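Local coordinates for epidermin leader peptide processing serine protease EpiP (PDB 3QFH), which probably acts as a subtilisin-like serine endopeptidase that cleaves the leader peptide from the precursor of the lantibiotic epidermin, at residues E96-R101 / G374-Q379; K271-A276 / K408-L413; F345-Q350 / E359-K364. All coordinates share one frame; numbering follows the deposited sequence.

Interaction 1 (E96-R101 / G374-Q379); sequences ESLFSR and GRYIYQ
L98 meets Y376 in a CH-pi contact of textbook form: its CD1 methyl sits 3.6 Å from the centroid of the tyrosine ring and only 9° off the ring normal. The methyl is nearly equidistant from all six ring carbons, the nearest being Y376 CE2, 3.7 Å from L98 CD1. The leucine chain is extended at its second torsion, with CD1 anti to CA (chi2 177°), which pushes this methyl out over the ring, while the other branch, CD2, lies against one face of the R101 guanidinium near its rim. The phenol end of Y376 is held separately, by a hydrogen bond from its OH to D139.

The strand involved, 376-379, is one half of a two-stranded antiparallel hairpin with 367-370, just ahead of helix 382-400, the helix whose first turn carries the catalytic serine in subtilases. Facing it is the loop between strand 73-78 and helix 103-108, shaped by an ST turn in which S97 OG accepts from F99 N at 3.0 Å.

Polar contacts between the two pieces run through water. One water accepts from R101 NH1 and donates to Y378 OH, 2.6 Å away. A second accepts from the same Y378 OH and donates to R101 O at 2.9 Å. The phenol thus accepts one hydrogen bond and donates another, and two water bridges tie it to the side chain and the backbone of a single arginine. Direct approach between these two residues is looser, R101 CB standing 4.4 Å from Y378 OH.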
# COMPACT_ATOMS: atom_id res chain seq x y z
N GLU A 96 -0.71 27.33 -16.17
CA GLU A 96 -1.28 26.77 -14.94
C GLU A 96 -0.63 25.44 -14.56
O GLU A 96 -0.76 25.00 -13.42
CB GLU A 96 -2.80 26.56 -15.07
CG GLU A 96 -3.59 27.86 -15.10
CD GLU A 96 -3.45 28.66 -13.80
OE1 GLU A 96 -3.45 28.05 -12.71
OE2 GLU A 96 -3.38 29.90 -13.88
N SER A 97 0.06 24.80 -15.50
CA SER A 97 0.62 23.47 -15.24
C SER A 97 1.82 23.49 -14.30
O SER A 97 2.68 24.33 -14.39
CB SER A 97 1.02 22.77 -16.55
OG SER A 97 1.51 21.46 -16.29
N LEU A 98 1.83 22.54 -13.38
CA LEU A 98 2.94 22.35 -12.46
C LEU A 98 3.78 21.16 -12.96
O LEU A 98 4.77 20.77 -12.33
CB LEU A 98 2.41 22.03 -11.05
CG LEU A 98 1.52 23.05 -10.34
CD1 LEU A 98 1.05 22.50 -8.98
CD2 LEU A 98 2.23 24.39 -10.17
N PHE A 99 3.37 20.57 -14.08
CA PHE A 99 4.03 19.37 -14.58
C PHE A 99 5.54 19.53 -14.74
O PHE A 99 6.27 18.62 -14.41
CB PHE A 99 3.36 18.80 -15.84
CG PHE A 99 4.06 17.58 -16.38
CD1 PHE A 99 3.94 16.35 -15.74
CD2 PHE A 99 4.88 17.68 -17.50
CE1 PHE A 99 4.60 15.23 -16.21
CE2 PHE A 99 5.53 16.56 -17.99
CZ PHE A 99 5.40 15.33 -17.33
N SER A 100 6.02 20.69 -15.17
CA SER A 100 7.48 20.89 -15.33
C SER A 100 8.26 20.91 -14.00
O SER A 100 9.51 20.82 -14.01
CB SER A 100 7.78 22.16 -16.13
OG SER A 100 7.39 23.33 -15.44
N ARG A 101 7.57 21.04 -12.88
CA ARG A 101 8.24 20.98 -11.58
C ARG A 101 8.27 19.54 -11.04
O ARG A 101 8.98 19.25 -10.09
CB ARG A 101 7.52 21.88 -10.56
CG ARG A 101 7.51 23.34 -10.94
CD ARG A 101 6.72 24.12 -9.92
NE ARG A 101 6.50 25.49 -10.32
CZ ARG A 101 5.91 26.41 -9.56
NH1 ARG A 101 5.50 26.11 -8.33
NH2 ARG A 101 5.75 27.64 -10.03
N GLY A 374 -6.32 20.99 -0.65
CA GLY A 374 -6.76 21.36 -2.00
C GLY A 374 -5.65 21.93 -2.85
O GLY A 374 -5.85 22.27 -4.02
N ARG A 375 -4.46 22.03 -2.26
CA ARG A 375 -3.30 22.55 -2.93
C ARG A 375 -2.21 21.47 -3.05
O ARG A 375 -2.52 20.31 -3.35
CB ARG A 375 -2.80 23.85 -2.24
CG ARG A 375 -3.91 24.91 -2.13
CD ARG A 375 -3.43 26.30 -1.63
NE ARG A 375 -2.82 26.28 -0.31
CZ ARG A 375 -3.48 26.23 0.84
NH1 ARG A 375 -4.80 26.18 0.87
NH2 ARG A 375 -2.81 26.23 1.98
N TYR A 376 -0.95 21.84 -2.85
CA TYR A 376 0.17 20.93 -3.08
C TYR A 376 1.15 20.92 -1.91
O TYR A 376 1.16 21.81 -1.08
CB TYR A 376 0.85 21.30 -4.41
CG TYR A 376 -0.20 21.37 -5.49
CD1 TYR A 376 -0.65 20.22 -6.10
CD2 TYR A 376 -0.83 22.59 -5.80
CE1 TYR A 376 -1.66 20.26 -7.02
CE2 TYR A 376 -1.86 22.65 -6.73
CZ TYR A 376 -2.26 21.48 -7.34
OH TYR A 376 -3.28 21.50 -8.27
N ILE A 377 1.95 19.86 -1.86
CA ILE A 377 2.93 19.69 -0.82
C ILE A 377 4.11 18.87 -1.36
O ILE A 377 3.94 18.05 -2.27
CB ILE A 377 2.29 18.96 0.41
CG1 ILE A 377 3.26 18.89 1.60
CG2 ILE A 377 1.85 17.57 0.04
CD1 ILE A 377 2.63 18.27 2.89
N TYR A 378 5.28 19.11 -0.80
CA TYR A 378 6.52 18.36 -1.13
C TYR A 378 6.76 17.30 -0.04
O TYR A 378 6.84 17.64 1.15
CB TYR A 378 7.73 19.31 -1.20
CG TYR A 378 7.84 20.04 -2.52
CD1 TYR A 378 8.45 19.42 -3.61
CD2 TYR A 378 7.35 21.33 -2.69
CE1 TYR A 378 8.55 20.05 -4.83
CE2 TYR A 378 7.45 21.98 -3.94
CZ TYR A 378 8.06 21.32 -4.99
OH TYR A 378 8.19 21.89 -6.22
N GLN A 379 6.83 16.03 -0.44
CA GLN A 379 7.08 14.93 0.50
C GLN A 379 8.06 13.93 -0.11
O GLN A 379 8.49 14.08 -1.25
CB GLN A 379 5.78 14.23 0.85
CG GLN A 379 4.83 15.08 1.67
CD GLN A 379 5.16 15.05 3.13
OE1 GLN A 379 4.88 14.07 3.82
NE2 GLN A 379 5.74 16.13 3.63
O HOH W 1 6.65 23.89 -6.67
O HOH W 2 10.21 20.56 -7.86

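Interaction 2 (K271-A276 / K408-L413); sequences KSIVVA and KAIELL
I273 and I410 meet without any flat group between them: neither they nor A409, the third participant, has a ring, amide or carboxylate in its side chain, so faces and edges play no part and the fit depends on methyl and methylene groups. The two isoleucines reach toward each other tip to tip. The CG2 branch of I273 receives the CD1 methyl of I410 at 3.6 Å, while the other branch of I273 passes forward, its CD1 lying 3.9 Å from I410 CG1. The end of I410 is therefore taken up by both arms of I273. An extended second torsion of I410 (chi2 169°) carries its CD1 out to I273 CG2, and the matching torsion of I273 (chi2 172°) carries that residue's CD1 toward I410 CG1 and A409. The backbones stand 8.3 Å apart between I273 CA and I410 CA. Beyond the isoleucine pair, I273 CD1 comes within 4.3 Å of A409 CB, a looser touch on the preceding residue of the helix.

This is the packing of a helix layer on the central parallel sheet of the subtilisin-like alpha/beta fold. Strand 273-277 runs between strands 230-233 and 314-319, and enters the sheet just after a Schellman motif at K271 ends the preceding helix. I273 meets helix 406-416, V275 packs on helix 382-400, and A409 also touches I397, which brings the two helices together over this part of the sheet.

Because every touching atom is an aliphatic carbon, the contact has no directional bond to fix it; its cohesion probably comes from dispersion and from the exclusion of water, and its specificity from the shapes of two branched side chains.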
# COMPACT_ATOMS: atom_id res chain seq x y z
N LYS A 271 -7.88 -11.97 -9.73
CA LYS A 271 -7.19 -11.33 -10.85
C LYS A 271 -6.83 -9.88 -10.56
O LYS A 271 -6.92 -9.03 -11.45
CB LYS A 271 -8.03 -11.37 -12.15
CG LYS A 271 -8.56 -12.75 -12.54
CD LYS A 271 -7.46 -13.73 -12.83
CE LYS A 271 -8.03 -15.07 -13.31
NZ LYS A 271 -6.94 -16.03 -13.63
N SER A 272 -6.45 -9.58 -9.31
CA SER A 272 -5.98 -8.26 -8.94
C SER A 272 -4.51 -8.41 -8.57
O SER A 272 -4.10 -9.46 -8.06
CB SER A 272 -6.72 -7.66 -7.75
OG SER A 272 -8.07 -7.41 -8.06
N ILE A 273 -3.74 -7.38 -8.87
CA ILE A 273 -2.33 -7.32 -8.54
C ILE A 273 -2.20 -6.43 -7.31
O ILE A 273 -2.83 -5.35 -7.26
CB ILE A 273 -1.51 -6.61 -9.69
CG1 ILE A 273 -1.81 -7.24 -11.05
CG2 ILE A 273 -0.01 -6.63 -9.38
CD1 ILE A 273 -1.19 -6.46 -12.22
N VAL A 274 -1.38 -6.84 -6.35
CA VAL A 274 -1.12 -6.08 -5.14
C VAL A 274 0.29 -5.49 -5.23
O VAL A 274 1.29 -6.22 -5.41
CB VAL A 274 -1.25 -6.96 -3.88
CG1 VAL A 274 -0.80 -6.19 -2.61
CG2 VAL A 274 -2.68 -7.48 -3.71
N VAL A 275 0.37 -4.17 -5.11
CA VAL A 275 1.63 -3.43 -5.14
C VAL A 275 1.86 -2.83 -3.75
O VAL A 275 1.03 -2.08 -3.24
CB VAL A 275 1.57 -2.30 -6.17
CG1 VAL A 275 2.95 -1.58 -6.29
CG2 VAL A 275 1.10 -2.85 -7.53
N ALA A 276 3.01 -3.13 -3.17
CA ALA A 276 3.30 -2.73 -1.83
C ALA A 276 4.58 -1.92 -1.75
O ALA A 276 5.55 -2.18 -2.45
CB ALA A 276 3.43 -3.99 -0.97
N LYS A 408 0.76 -11.14 -16.74
CA LYS A 408 1.43 -10.72 -17.96
C LYS A 408 1.77 -9.24 -17.89
O LYS A 408 2.71 -8.79 -18.53
CB LYS A 408 0.57 -10.95 -19.21
CG LYS A 408 0.26 -12.40 -19.55
CD LYS A 408 -0.45 -12.46 -20.90
CE LYS A 408 -0.89 -13.87 -21.23
NZ LYS A 408 -1.64 -13.90 -22.49
N ALA A 409 0.98 -8.47 -17.15
CA ALA A 409 1.25 -7.03 -16.96
C ALA A 409 2.49 -6.87 -16.11
O ALA A 409 3.35 -6.03 -16.39
CB ALA A 409 0.07 -6.33 -16.30
N ILE A 410 2.58 -7.67 -15.06
CA ILE A 410 3.74 -7.63 -14.16
C ILE A 410 5.01 -8.00 -14.94
O ILE A 410 6.00 -7.32 -14.83
CB ILE A 410 3.56 -8.58 -12.98
CG1 ILE A 410 2.36 -8.15 -12.16
CG2 ILE A 410 4.81 -8.61 -12.11
CD1 ILE A 410 1.94 -9.18 -11.11
N GLU A 411 4.96 -9.06 -15.76
CA GLU A 411 6.13 -9.47 -16.53
C GLU A 411 6.53 -8.44 -17.58
O GLU A 411 7.70 -8.26 -17.83
CB GLU A 411 5.95 -10.87 -17.16
CG GLU A 411 5.89 -11.96 -16.07
CD GLU A 411 7.10 -11.90 -15.10
OE1 GLU A 411 8.25 -11.84 -15.58
OE2 GLU A 411 6.90 -11.90 -13.86
N LEU A 412 5.55 -7.79 -18.19
CA LEU A 412 5.85 -6.75 -19.16
C LEU A 412 6.52 -5.56 -18.41
O LEU A 412 7.55 -5.03 -18.85
CB LEU A 412 4.57 -6.33 -19.89
CG LEU A 412 4.75 -5.41 -21.10
CD1 LEU A 412 3.62 -5.61 -22.11
CD2 LEU A 412 4.90 -3.93 -20.69
N LEU A 413 5.97 -5.20 -17.25
CA LEU A 413 6.56 -4.14 -16.43
C LEU A 413 8.02 -4.48 -16.13
O LEU A 413 8.92 -3.68 -16.37
CB LEU A 413 5.75 -3.95 -15.13
CG LEU A 413 6.31 -2.95 -14.11
CD1 LEU A 413 6.13 -1.53 -14.60
CD2 LEU A 413 5.67 -3.11 -12.74

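Interaction 3 (F345-Q350 / E359-K364); sequences FAYLNQ and EGYMHK
Y347 packs against Y361 from its first side-chain atom onward: Y347 CB lies 3.7 Å from Y361 CB. Its CG is anti to the carbonyl carbon (chi1 -77°), which carries the ring across the other tyrosine side chain at about a right angle. At CG the partner changes to Y361 CD1, and this one atom then stands over the centre of the Y347 ring, closest to Y347 CD1 at 3.5 Å. The pair is an edge-to-face stack, Y361 supplying the edge, with centroids 4.7 Å apart and planes inclined at 53°, well short of a perpendicular T. Farther round the ring, Y347 CE2 approaches K364 CB obliquely at 4.2 Å. The tip ends in water: Y347 OH lies 3.0 Å from a water that accepts from K364 NZ at 2.7 Å. The lysine chain is fully extended beyond CG, which brings NZ near enough for the shared water to link it to the phenol.

Y347 occupies the first turn of helix 346-358, and its partners come from segment 359-364, which leads into the short helix 361-365. The side-chain carboxylate of E365 accepts from the backbone N atoms of Y347 and L348 in that first turn, and F351 of the longer helix brings its own ring to Y361. Strand 376-379 borders the short helix, the ring of its Y378 meeting H363 edge-to-face.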
# COMPACT_ATOMS: atom_id res chain seq x y z
N PHE A 345 16.37 13.00 1.35
CA PHE A 345 16.61 14.08 2.30
C PHE A 345 18.10 14.33 2.43
O PHE A 345 18.53 14.96 3.39
CB PHE A 345 15.97 13.80 3.67
CG PHE A 345 14.47 13.81 3.66
CD1 PHE A 345 13.78 14.99 3.50
CD2 PHE A 345 13.75 12.65 3.80
CE1 PHE A 345 12.38 15.01 3.45
CE2 PHE A 345 12.36 12.66 3.77
CZ PHE A 345 11.68 13.84 3.60
N ALA A 346 18.88 13.86 1.45
CA ALA A 346 20.34 14.03 1.48
C ALA A 346 20.72 15.50 1.58
O ALA A 346 21.57 15.87 2.36
CB ALA A 346 20.99 13.40 0.26
N TYR A 347 20.08 16.35 0.79
CA TYR A 347 20.36 17.76 0.83
C TYR A 347 20.05 18.39 2.17
O TYR A 347 20.82 19.21 2.66
CB TYR A 347 19.58 18.52 -0.22
CG TYR A 347 20.09 18.40 -1.62
CD1 TYR A 347 21.47 18.55 -1.90
CD2 TYR A 347 19.22 18.25 -2.67
CE1 TYR A 347 21.93 18.48 -3.21
CE2 TYR A 347 19.66 18.20 -3.96
CZ TYR A 347 21.00 18.31 -4.23
OH TYR A 347 21.39 18.25 -5.53
N LEU A 348 18.91 18.03 2.74
CA LEU A 348 18.48 18.53 4.04
C LEU A 348 19.51 18.18 5.09
O LEU A 348 19.94 19.03 5.86
CB LEU A 348 17.11 17.97 4.42
CG LEU A 348 16.59 18.26 5.84
CD1 LEU A 348 16.50 19.75 6.07
CD2 LEU A 348 15.24 17.58 6.05
N ASN A 349 19.93 16.92 5.08
CA ASN A 349 20.95 16.47 6.03
C ASN A 349 22.31 17.14 5.78
O ASN A 349 23.06 17.36 6.72
CB ASN A 349 21.09 14.94 5.98
CG ASN A 349 19.79 14.22 6.41
OD1 ASN A 349 19.15 14.61 7.38
ND2 ASN A 349 19.42 13.18 5.68
N GLN A 350 22.61 17.47 4.53
CA GLN A 350 23.91 18.11 4.21
C GLN A 350 23.93 19.62 4.48
O GLN A 350 24.94 20.15 4.94
CB GLN A 350 24.28 17.87 2.74
CG GLN A 350 25.54 18.64 2.28
CD GLN A 350 25.86 18.50 0.80
OE1 GLN A 350 25.08 17.96 0.00
NE2 GLN A 350 27.03 19.02 0.42
N GLU A 359 17.03 27.79 -0.57
CA GLU A 359 17.96 27.79 -1.72
C GLU A 359 17.65 26.70 -2.75
O GLU A 359 18.52 26.26 -3.49
CB GLU A 359 19.41 27.75 -1.27
CG GLU A 359 19.84 28.97 -0.45
CD GLU A 359 21.35 29.05 -0.24
OE1 GLU A 359 22.10 28.29 -0.90
OE2 GLU A 359 21.80 29.86 0.60
N GLY A 360 16.40 26.26 -2.79
CA GLY A 360 15.94 25.35 -3.82
C GLY A 360 16.14 23.85 -3.70
O GLY A 360 15.63 23.10 -4.53
N TYR A 361 16.82 23.39 -2.65
CA TYR A 361 17.12 21.96 -2.56
C TYR A 361 15.89 21.06 -2.34
O TYR A 361 15.75 20.01 -2.98
CB TYR A 361 18.19 21.71 -1.51
CG TYR A 361 19.51 22.39 -1.81
CD1 TYR A 361 20.43 21.84 -2.71
CD2 TYR A 361 19.86 23.58 -1.18
CE1 TYR A 361 21.66 22.46 -2.97
CE2 TYR A 361 21.08 24.21 -1.44
CZ TYR A 361 21.97 23.65 -2.33
OH TYR A 361 23.17 24.29 -2.57
N MET A 362 14.99 21.47 -1.46
CA MET A 362 13.78 20.71 -1.20
C MET A 362 13.08 20.32 -2.49
O MET A 362 12.67 19.16 -2.66
CB MET A 362 12.82 21.52 -0.33
CG MET A 362 11.47 20.84 -0.10
SD MET A 362 10.26 21.85 0.80
CE MET A 362 9.94 23.20 -0.34
N HIS A 363 12.97 21.28 -3.41
CA HIS A 363 12.29 21.11 -4.69
C HIS A 363 12.95 20.10 -5.63
O HIS A 363 12.29 19.48 -6.45
CB HIS A 363 12.18 22.47 -5.40
CG HIS A 363 11.56 23.54 -4.55
ND1 HIS A 363 12.29 24.27 -3.63
CD2 HIS A 363 10.29 23.99 -4.46
CE1 HIS A 363 11.49 25.13 -3.03
NE2 HIS A 363 10.27 24.98 -3.51
N LYS A 364 14.26 19.98 -5.51
CA LYS A 364 15.04 19.07 -6.32
C LYS A 364 14.97 17.61 -5.85
O LYS A 364 14.98 16.71 -6.69
CB LYS A 364 16.50 19.52 -6.34
CG LYS A 364 16.72 20.84 -7.06
CD LYS A 364 18.19 21.24 -7.01
CE LYS A 364 18.44 22.56 -7.76
NZ LYS A 364 19.86 23.03 -7.61
O HOH W 3 21.32 20.80 -7.06

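In the fold
Interaction 2 is the core contact, aliphatic throughout, joining the central parallel sheet to helix 406-416. Interactions 1 and 3 lie at the surface, their centres about 17 Å apart, and there aromatic rings combine with water bridges from R101 or K364 to a tyrosine hydroxyl. The three contacts join different pairs of elements, but interactions 1 and 3 are linked through Y378 of strand 376-379 and H363, so a hairpin, a short helix and the 96-101 loop form one continuous outer patch. Interaction 2 shares no element with them, its nearest atoms about 16 Å from interaction 1 and about 17 Å from interaction 3. Chemistry thus follows depth: shape complementarity inside, ring contacts and solvent-mediated polarity outside.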